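Local structure of type III restriction-modification enzyme EcoP15I Mod subunit (Escherichia coli, 4ZCF) at residues A79-H84 with F507-L512; S93-I98 with Y462-V467; G313-S318 with E376-A381. The protein methylates the second adenine of the DNA site 5'-CAGCAG-3' at N6, using S-adenosyl-L-methionine, and joins the Res subunit for restriction. One frame throughout, in Å; residues are numbered along the deposited sequence.

Contact 1: A79-H84 with F507-L512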
loop_
_atom_site.group_PDB
_atom_site.type_symbol
_atom_site.label_atom_id
_atom_site.label_comp_id
_atom_site.label_asym_id
_atom_site.label_seq_id
_atom_site.Cartn_x
_atom_site.Cartn_y
_atom_site.Cartn_z
ATOM N N ALA A 79 -27.818 -2.142 -15.919
ATOM C CA ALA A 79 -28.743 -1.318 -16.673
ATOM C C ALA A 79 -28.886 0.004 -15.967
ATOM O O ALA A 79 -28.615 0.096 -14.771
ATOM C CB ALA A 79 -30.093 -1.997 -16.797
ATOM N N GLU A 80 -29.322 1.022 -16.726
ATOM C CA GLU A 80 -29.565 2.401 -16.312
ATOM C C GLU A 80 -30.919 2.556 -15.690
ATOM O O GLU A 80 -31.827 1.791 -15.999
ATOM C CB GLU A 80 -29.649 3.284 -17.560
ATOM C CG GLU A 80 -28.373 3.513 -18.315
ATOM C CD GLU A 80 -28.546 4.620 -19.328
ATOM O OE1 GLU A 80 -28.386 5.806 -18.956
ATOM O OE2 GLU A 80 -28.891 4.301 -20.488
ATOM N N ASP A 81 -31.094 3.637 -14.915
ATOM C CA ASP A 81 -32.406 4.080 -14.461
ATOM C C ASP A 81 -32.701 5.116 -15.535
ATOM O O ASP A 81 -32.225 6.254 -15.430
ATOM C CB ASP A 81 -32.383 4.739 -13.067
ATOM C CG ASP A 81 -33.766 5.098 -12.540
ATOM O OD1 ASP A 81 -34.591 5.607 -13.325
ATOM O OD2 ASP A 81 -34.017 4.871 -11.347
ATOM N N LYS A 82 -33.374 4.680 -16.625
ATOM C CA LYS A 82 -33.696 5.511 -17.805
ATOM C C LYS A 82 -34.425 6.804 -17.456
ATOM O O LYS A 82 -34.060 7.842 -17.995
ATOM C CB LYS A 82 -34.456 4.714 -18.895
ATOM C CG LYS A 82 -33.755 3.438 -19.393
ATOM C CD LYS A 82 -32.648 3.703 -20.416
ATOM C CE LYS A 82 -31.853 2.448 -20.723
ATOM N NZ LYS A 82 -30.881 2.658 -21.834
ATOM N N THR A 83 -35.425 6.751 -16.536
ATOM C CA THR A 83 -36.197 7.923 -16.088
ATOM C C THR A 83 -35.224 8.970 -15.494
ATOM O O THR A 83 -35.098 10.072 -16.050
ATOM C CB THR A 83 -37.347 7.516 -15.120
ATOM O OG1 THR A 83 -38.042 6.376 -15.626
ATOM C CG2 THR A 83 -38.349 8.647 -14.880
ATOM N N HIS A 84 -34.485 8.577 -14.423
ATOM C CA HIS A 84 -33.483 9.406 -13.758
ATOM C C HIS A 84 -32.415 9.986 -14.729
ATOM O O HIS A 84 -32.186 11.193 -14.724
ATOM C CB HIS A 84 -32.824 8.651 -12.568
ATOM C CG HIS A 84 -31.933 9.522 -11.714
ATOM N ND1 HIS A 84 -32.391 10.095 -10.536
ATOM C CD2 HIS A 84 -30.666 9.938 -11.928
ATOM C CE1 HIS A 84 -31.390 10.813 -10.075
ATOM N NE2 HIS A 84 -30.337 10.756 -10.881
ATOM N N PHE A 507 -26.278 13.418 -11.392
ATOM C CA PHE A 507 -25.594 12.131 -11.368
ATOM C C PHE A 507 -26.456 11.103 -12.108
ATOM O O PHE A 507 -27.686 11.220 -12.107
ATOM C CB PHE A 507 -25.340 11.665 -9.902
ATOM C CG PHE A 507 -26.586 11.426 -9.074
ATOM C CD1 PHE A 507 -27.311 12.490 -8.556
ATOM C CD2 PHE A 507 -27.038 10.131 -8.822
ATOM C CE1 PHE A 507 -28.476 12.267 -7.832
ATOM C CE2 PHE A 507 -28.196 9.911 -8.079
ATOM C CZ PHE A 507 -28.905 10.979 -7.586
ATOM N N LYS A 508 -25.810 10.067 -12.695
ATOM C CA LYS A 508 -26.500 8.981 -13.375
ATOM C C LYS A 508 -26.657 7.786 -12.443
ATOM O O LYS A 508 -25.793 7.538 -11.602
ATOM C CB LYS A 508 -25.786 8.604 -14.676
ATOM C CG LYS A 508 -26.182 9.498 -15.855
ATOM C CD LYS A 508 -25.234 9.436 -17.051
ATOM C CE LYS A 508 -25.098 8.092 -17.740
ATOM N NZ LYS A 508 -24.075 8.137 -18.828
ATOM N N VAL A 509 -27.803 7.087 -12.552
ATOM C CA VAL A 509 -28.129 5.888 -11.765
ATOM C C VAL A 509 -27.981 4.649 -12.672
ATOM O O VAL A 509 -28.325 4.694 -13.852
ATOM C CB VAL A 509 -29.513 5.956 -11.035
ATOM C CG1 VAL A 509 -29.827 4.671 -10.269
ATOM C CG2 VAL A 509 -29.571 7.143 -10.085
ATOM N N TYR A 510 -27.402 3.584 -12.108
ATOM C CA TYR A 510 -27.176 2.275 -12.695
ATOM C C TYR A 510 -27.520 1.266 -11.638
ATOM O O TYR A 510 -27.444 1.586 -10.451
ATOM C CB TYR A 510 -25.718 2.112 -13.132
ATOM C CG TYR A 510 -25.444 2.786 -14.447
ATOM C CD1 TYR A 510 -25.660 2.124 -15.647
ATOM C CD2 TYR A 510 -25.054 4.119 -14.500
ATOM C CE1 TYR A 510 -25.441 2.755 -16.870
ATOM C CE2 TYR A 510 -24.854 4.769 -15.720
ATOM C CZ TYR A 510 -25.074 4.091 -16.900
ATOM O OH TYR A 510 -24.836 4.719 -18.096
ATOM N N GLN A 511 -27.963 0.082 -12.056
ATOM C CA GLN A 511 -28.364 -0.997 -11.151
ATOM C C GLN A 511 -28.037 -2.384 -11.694
ATOM O O GLN A 511 -27.994 -2.585 -12.908
ATOM C CB GLN A 511 -29.863 -0.899 -10.818
ATOM C CG GLN A 511 -30.784 -0.869 -12.043
ATOM C CD GLN A 511 -32.142 -0.388 -11.646
ATOM O OE1 GLN A 511 -32.925 -1.104 -11.010
ATOM N NE2 GLN A 511 -32.421 0.869 -11.951
ATOM N N LEU A 512 -27.822 -3.342 -10.787
ATOM C CA LEU A 512 -27.575 -4.724 -11.183
ATOM C C LEU A 512 -28.895 -5.366 -11.637
ATOM O O LEU A 512 -29.942 -5.144 -11.007
ATOM C CB LEU A 512 -26.965 -5.551 -10.035
ATOM C CG LEU A 512 -25.536 -5.291 -9.630
ATOM C CD1 LEU A 512 -25.184 -6.148 -8.456
ATOM C CD2 LEU A 512 -24.562 -5.508 -10.787
#
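The end of strand 76-80 runs antiparallel to strand 508-514, with Ala79 and Gln511 as a hydrogen-bonded pair and Glu80 and Tyr510 as the non-hydrogen-bonded pair beside it. Gln511 N donates a hydrogen bond to Ala79 O at 2.8 Å, nearly along the C=O axis, and Ala79 N donates one to Gln511 O. One step on, Asp81 N still reaches Val509 O at 3.1 Å, but from above the carbonyl plane, as the chain turns into helix 82-86. Asp81 is the N-cap of that helix. Its CG is anti to the backbone N (chi1 -175°), and OD1 accepts from His84 N at 3.2 Å in a straight bond. Its CB rests on Val509 CB.

His84 also has CG anti to its backbone N, which lowers the ring onto the other strand. Val509 CG2 lies over one ring face, 3.7 Å from the centroid. Phe507 O sits at the ring edge, where His84 NE2 makes a weak, bent bond of 3.0 Å. The Phe507 ring approaches obliquely, its plane at 51° to the imidazole, and His84 CE1 meets Phe507 CZ at 3.5 Å.

On the Tyr510 side, Glu80 lies alongside the phenol and points the same way, with CG against Tyr510 CE1 at 3.4 Å. The carboxylate is shared: OE2 makes a salt bridge with Lys82 NZ, and OE1 accepts from Asn85.

This pairing puts strand 76-80 at the edge of the large mixed sheet. Strand 96-99 flanks 508-514 on its other side. Helix 487-500 packs against His84 and Phe507, and its Lys492 pairs with Asp81 OD2. Helix 539-552 touches Ala79, Lys82 and Tyr510.

Contact 2: S93-I98 with Y462-V467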
loop_
_atom_site.group_PDB
_atom_site.type_symbol
_atom_site.label_atom_id
_atom_site.label_comp_id
_atom_site.label_asym_id
_atom_site.label_seq_id
_atom_site.Cartn_x
_atom_site.Cartn_y
_atom_site.Cartn_z
ATOM N N SER A 93 -24.107 13.896 -17.093
ATOM C CA SER A 93 -23.412 13.864 -15.825
ATOM C C SER A 93 -22.252 12.899 -15.755
ATOM O O SER A 93 -22.326 11.761 -16.253
ATOM C CB SER A 93 -24.367 13.685 -14.656
ATOM O OG SER A 93 -23.717 14.132 -13.479
ATOM N N GLN A 94 -21.162 13.395 -15.131
ATOM C CA GLN A 94 -19.932 12.652 -14.925
ATOM C C GLN A 94 -19.965 11.816 -13.657
ATOM O O GLN A 94 -19.069 11.008 -13.455
ATOM C CB GLN A 94 -18.716 13.590 -14.960
ATOM C CG GLN A 94 -18.213 13.819 -16.391
ATOM C CD GLN A 94 -16.711 13.998 -16.500
ATOM O OE1 GLN A 94 -16.009 13.164 -17.090
ATOM N NE2 GLN A 94 -16.188 15.108 -15.969
ATOM N N HIS A 95 -21.038 11.949 -12.854
ATOM C CA HIS A 95 -21.224 11.287 -11.570
ATOM C C HIS A 95 -22.097 10.039 -11.636
ATOM O O HIS A 95 -23.130 10.043 -12.306
ATOM C CB HIS A 95 -21.771 12.284 -10.540
ATOM C CG HIS A 95 -20.963 13.538 -10.431
ATOM N ND1 HIS A 95 -19.733 13.552 -9.810
ATOM C CD2 HIS A 95 -21.207 14.771 -10.931
ATOM C CE1 HIS A 95 -19.294 14.796 -9.903
ATOM N NE2 HIS A 95 -20.145 15.559 -10.572
ATOM N N LEU A 96 -21.702 8.970 -10.903
ATOM C CA LEU A 96 -22.451 7.705 -10.903
ATOM C C LEU A 96 -22.866 7.235 -9.538
ATOM O O LEU A 96 -22.090 7.289 -8.612
ATOM C CB LEU A 96 -21.658 6.550 -11.597
ATOM C CG LEU A 96 -20.944 6.841 -12.918
ATOM C CD1 LEU A 96 -19.911 5.787 -13.217
ATOM C CD2 LEU A 96 -21.928 7.021 -14.060
ATOM N N LEU A 97 -24.072 6.694 -9.441
ATOM C CA LEU A 97 -24.599 6.010 -8.266
ATOM C C LEU A 97 -25.087 4.631 -8.783
ATOM O O LEU A 97 -25.853 4.567 -9.756
ATOM C CB LEU A 97 -25.690 6.816 -7.518
ATOM C CG LEU A 97 -26.563 6.030 -6.532
ATOM C CD1 LEU A 97 -25.786 5.594 -5.278
ATOM C CD2 LEU A 97 -27.807 6.804 -6.172
ATOM N N ILE A 98 -24.550 3.540 -8.197
ATOM C CA ILE A 98 -24.853 2.160 -8.593
ATOM C C ILE A 98 -25.524 1.378 -7.487
ATOM O O ILE A 98 -25.073 1.407 -6.336
ATOM C CB ILE A 98 -23.655 1.409 -9.214
ATOM C CG1 ILE A 98 -22.902 2.301 -10.194
ATOM C CG2 ILE A 98 -24.128 0.141 -9.923
ATOM C CD1 ILE A 98 -21.457 2.169 -10.094
ATOM N N TYR A 462 -13.912 16.827 -9.806
ATOM C CA TYR A 462 -13.763 15.406 -9.495
ATOM C C TYR A 462 -15.031 14.713 -10.000
ATOM O O TYR A 462 -16.040 15.374 -10.233
ATOM C CB TYR A 462 -13.645 15.137 -7.980
ATOM C CG TYR A 462 -12.643 15.989 -7.237
ATOM C CD1 TYR A 462 -11.270 15.796 -7.402
ATOM C CD2 TYR A 462 -13.059 16.924 -6.294
ATOM C CE1 TYR A 462 -10.341 16.575 -6.712
ATOM C CE2 TYR A 462 -12.137 17.680 -5.575
ATOM C CZ TYR A 462 -10.780 17.519 -5.806
ATOM O OH TYR A 462 -9.877 18.281 -5.119
ATOM N N GLN A 463 -14.992 13.389 -10.159
ATOM C CA GLN A 463 -16.178 12.642 -10.541
ATOM C C GLN A 463 -16.401 11.641 -9.437
ATOM O O GLN A 463 -15.453 11.025 -8.953
ATOM C CB GLN A 463 -15.979 11.913 -11.867
ATOM C CG GLN A 463 -15.371 12.774 -12.950
ATOM C CD GLN A 463 -14.660 11.906 -13.937
ATOM O OE1 GLN A 463 -15.286 11.218 -14.761
ATOM N NE2 GLN A 463 -13.333 11.892 -13.838
ATOM N N PHE A 464 -17.623 11.492 -8.998
ATOM C CA PHE A 464 -17.863 10.511 -7.962
ATOM C C PHE A 464 -18.502 9.253 -8.536
ATOM O O PHE A 464 -19.309 9.324 -9.467
ATOM C CB PHE A 464 -18.689 11.103 -6.784
ATOM C CG PHE A 464 -20.184 11.302 -6.976
ATOM C CD1 PHE A 464 -21.050 10.208 -7.046
ATOM C CD2 PHE A 464 -20.739 12.580 -6.967
ATOM C CE1 PHE A 464 -22.435 10.389 -7.192
ATOM C CE2 PHE A 464 -22.125 12.761 -7.104
ATOM C CZ PHE A 464 -22.963 11.667 -7.211
ATOM N N ILE A 465 -18.164 8.109 -7.948
ATOM C CA ILE A 465 -18.785 6.825 -8.224
ATOM C C ILE A 465 -19.052 6.290 -6.831
ATOM O O ILE A 465 -18.111 6.213 -6.046
ATOM C CB ILE A 465 -17.930 5.837 -9.079
ATOM C CG1 ILE A 465 -17.466 6.435 -10.403
ATOM C CG2 ILE A 465 -18.668 4.517 -9.303
ATOM C CD1 ILE A 465 -16.303 5.652 -11.074
ATOM N N THR A 466 -20.331 6.040 -6.482
ATOM C CA THR A 466 -20.730 5.459 -5.190
ATOM C C THR A 466 -21.653 4.263 -5.370
ATOM O O THR A 466 -22.531 4.278 -6.224
ATOM C CB THR A 466 -21.228 6.470 -4.106
ATOM O OG1 THR A 466 -22.523 6.990 -4.444
ATOM C CG2 THR A 466 -20.219 7.599 -3.810
ATOM N N VAL A 467 -21.438 3.231 -4.550
ATOM C CA VAL A 467 -22.194 1.988 -4.577
ATOM C C VAL A 467 -22.974 1.785 -3.276
ATOM O O VAL A 467 -22.452 2.029 -2.196
ATOM C CB VAL A 467 -21.310 0.765 -4.950
ATOM C CG1 VAL A 467 -22.183 -0.430 -5.352
ATOM C CG2 VAL A 467 -20.333 1.118 -6.081
#
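One face of the Phe464 ring takes His95 CB almost over its centre, 3.5 Å from the centroid, while Leu96 O lies at the ring edge. Phe452 of helix 446-455 meets the same ring edge-to-face. The His95 and Phe464 rings are nearly parallel but slid apart, with little overlap. These groups open a parallel strand pair, 96-99 with 461-468, inside the Rossmann-like sheet of the N6-adenine methyltransferase domain.

Phe464 CG takes the crowded position between its backbone N and carbonyl carbon (chi1 76°), which swings the ring across to His95. The strands then pair regularly. Leu96 N donates to Phe464 O at 2.8 Å, Thr466 N to Leu96 O, and Ile98 N to Thr466 O at 2.9 Å.

Leu96, Ile98, Ile465 and Val467 share one face of the sheet. Leu96 CD1 lies beside Ile465 CG1 at 3.8 Å, and Ile98 CD1 reaches Ile465 CG2 at 3.7 Å. Leu97 and Thr466 point to the other face, where helix 487-500 covers Leu97.

His95 ND1 extends the pairing by one bond: it accepts from Phe464 N at 3.1 Å, close to the imidazole plane, which is consistent with an ND1 that carries no proton.

Contact 3: G313-S318 with E376-A381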
loop_
_atom_site.group_PDB
_atom_site.type_symbol
_atom_site.label_atom_id
_atom_site.label_comp_id
_atom_site.label_asym_id
_atom_site.label_seq_id
_atom_site.Cartn_x
_atom_site.Cartn_y
_atom_site.Cartn_z
ATOM N N GLY A 313 4.175 41.978 1.747
ATOM C CA GLY A 313 3.227 41.298 2.618
ATOM C C GLY A 313 3.684 41.013 4.033
ATOM O O GLY A 313 4.772 41.429 4.450
ATOM N N ILE A 314 2.829 40.279 4.771
ATOM C CA ILE A 314 3.050 39.812 6.142
ATOM C C ILE A 314 4.064 38.673 6.098
ATOM O O ILE A 314 3.969 37.809 5.236
ATOM C CB ILE A 314 1.693 39.339 6.760
ATOM C CG1 ILE A 314 0.701 40.507 6.936
ATOM C CG2 ILE A 314 1.895 38.574 8.075
ATOM C CD1 ILE A 314 -0.707 40.102 7.099
ATOM N N TYR A 315 5.026 38.666 7.023
ATOM C CA TYR A 315 6.047 37.612 7.118
ATOM C C TYR A 315 6.423 37.294 8.561
ATOM O O TYR A 315 5.996 37.983 9.483
ATOM C CB TYR A 315 7.308 37.946 6.274
ATOM C CG TYR A 315 8.123 39.117 6.774
ATOM C CD1 TYR A 315 9.135 38.936 7.717
ATOM C CD2 TYR A 315 7.931 40.399 6.260
ATOM C CE1 TYR A 315 9.899 40.008 8.177
ATOM C CE2 TYR A 315 8.684 41.485 6.720
ATOM C CZ TYR A 315 9.667 41.282 7.679
ATOM O OH TYR A 315 10.443 42.327 8.119
ATOM N N THR A 316 7.267 36.268 8.735
ATOM C CA THR A 316 7.789 35.795 10.013
ATOM C C THR A 316 9.333 35.727 9.976
ATOM O O THR A 316 9.940 35.612 8.907
ATOM C CB THR A 316 7.182 34.385 10.325
ATOM O OG1 THR A 316 7.265 34.090 11.719
ATOM C CG2 THR A 316 7.836 33.241 9.530
ATOM N N GLY A 317 9.940 35.746 11.157
ATOM C CA GLY A 317 11.354 35.469 11.295
ATOM C C GLY A 317 11.441 33.979 11.596
ATOM O O GLY A 317 11.071 33.571 12.691
ATOM N N SER A 318 11.827 33.136 10.599
ATOM C CA SER A 318 11.916 31.694 10.827
ATOM C C SER A 318 13.196 31.298 11.520
ATOM O O SER A 318 14.282 31.308 10.953
ATOM C CB SER A 318 11.653 30.883 9.557
ATOM O OG SER A 318 11.045 29.639 9.885
ATOM N N GLU A 376 17.806 34.376 11.313
ATOM C CA GLU A 376 16.486 33.868 10.993
ATOM C C GLU A 376 16.304 33.933 9.481
ATOM O O GLU A 376 17.069 34.609 8.781
ATOM C CB GLU A 376 15.398 34.703 11.708
ATOM C CG GLU A 376 15.466 34.642 13.224
ATOM C CD GLU A 376 14.516 35.547 13.990
ATOM O OE1 GLU A 376 13.687 36.236 13.349
ATOM O OE2 GLU A 376 14.601 35.562 15.240
ATOM N N LEU A 377 15.279 33.230 8.990
ATOM C CA LEU A 377 14.894 33.210 7.582
ATOM C C LEU A 377 13.580 33.969 7.363
ATOM O O LEU A 377 12.595 33.735 8.068
ATOM C CB LEU A 377 14.750 31.767 7.103
ATOM C CG LEU A 377 16.031 31.067 6.761
ATOM C CD1 LEU A 377 15.943 29.595 7.115
ATOM C CD2 LEU A 377 16.362 31.254 5.284
ATOM N N LYS A 378 13.568 34.887 6.405
ATOM C CA LYS A 378 12.362 35.647 6.083
ATOM C C LYS A 378 11.436 34.739 5.272
ATOM O O LYS A 378 11.805 34.215 4.204
ATOM C CB LYS A 378 12.722 36.937 5.338
ATOM C CG LYS A 378 11.603 37.952 5.260
ATOM C CD LYS A 378 12.161 39.268 4.833
ATOM C CE LYS A 378 11.119 40.205 4.296
ATOM N NZ LYS A 378 11.681 41.567 4.016
ATOM N N VAL A 379 10.258 34.482 5.849
ATOM C CA VAL A 379 9.245 33.597 5.273
ATOM C C VAL A 379 7.916 34.333 5.300
ATOM O O VAL A 379 7.451 34.679 6.377
ATOM C CB VAL A 379 9.206 32.220 6.023
ATOM C CG1 VAL A 379 7.988 31.390 5.625
ATOM C CG2 VAL A 379 10.496 31.423 5.802
ATOM N N TYR A 380 7.323 34.577 4.106
ATOM C CA TYR A 380 6.039 35.262 3.893
ATOM C C TYR A 380 4.851 34.321 3.964
ATOM O O TYR A 380 4.882 33.239 3.383
ATOM C CB TYR A 380 6.023 35.942 2.519
ATOM C CG TYR A 380 6.810 37.227 2.440
ATOM C CD1 TYR A 380 8.166 37.220 2.117
ATOM C CD2 TYR A 380 6.190 38.459 2.625
ATOM C CE1 TYR A 380 8.887 38.408 1.996
ATOM C CE2 TYR A 380 6.906 39.652 2.536
ATOM C CZ TYR A 380 8.247 39.624 2.196
ATOM O OH TYR A 380 8.945 40.804 2.082
ATOM N N ALA A 381 3.774 34.783 4.590
ATOM C CA ALA A 381 2.506 34.079 4.763
ATOM C C ALA A 381 1.856 33.549 3.452
ATOM O O ALA A 381 1.119 32.561 3.491
ATOM C CB ALA A 381 1.530 34.982 5.494
#
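Backbone hydrogen bonds join strands 313-318 and 376-380, antiparallel neighbours in a small four-stranded sheet. Thr316 and Val379 bond both ways, the shorter from Thr316 N to Val379 O at 2.8 Å. Ser318 and Leu377 do the same, with Ser318 N on a lone pair of Leu377 O at 2.7 Å. Ala381 N closes the other end on Ile314 O.

Aromatic and cationic contacts fill the face of Tyr315, Lys378 and Tyr380. Lys378 is fully extended, so its chain crosses the Tyr315 ring. Lys378 CE stands over the centre of the Tyr315 ring, 3.7 Å from its centroid, and Lys378 NZ makes an off-centre cation-pi contact 4.5 Å from that centroid. The Tyr380 ring runs alongside Tyr315 obliquely, with Tyr315 CB over one face.

Apolar contacts occupy the reverse face, where Thr316 CG2 meets Val379 CB at 3.9 Å and Ser318 CB meets Val379 CG2.

The Glu376 carboxylate lies against the backbone of Gly317, with OE1 next to its CA.

Asp310 takes both Lys378 NZ and Tyr380 OH, and Lys373 pairs with Glu376 OE2. Ser318 packs on a DNA sugar and Glu376 on a phosphate. The Lys373 salt bridge would offset the negative charge of Glu376 beside the DNA backbone.

Contacts 1 and 2 are consecutive parts of one sheet, with centres 11 Å apart. Strand 508-514 of contact 1 borders strand 96-99 of contact 2. Lys508 N lies 2.7 Å from His95 O, a probable hydrogen bond. Strand 117-122 of the same sheet leads to residues 123-126, predicted to bind S-adenosyl methionine. Contact 3 belongs to a separate small sheet, its centre about 43 Å from that of contact 2 and 54 Å from that of contact 1. Along the chain it is nested within the loops closed by contacts 1 and 2. Its nearest atom is about 4 Å from the bound DNA, against about 21 Å for contact 2 and 36 Å for contact 1.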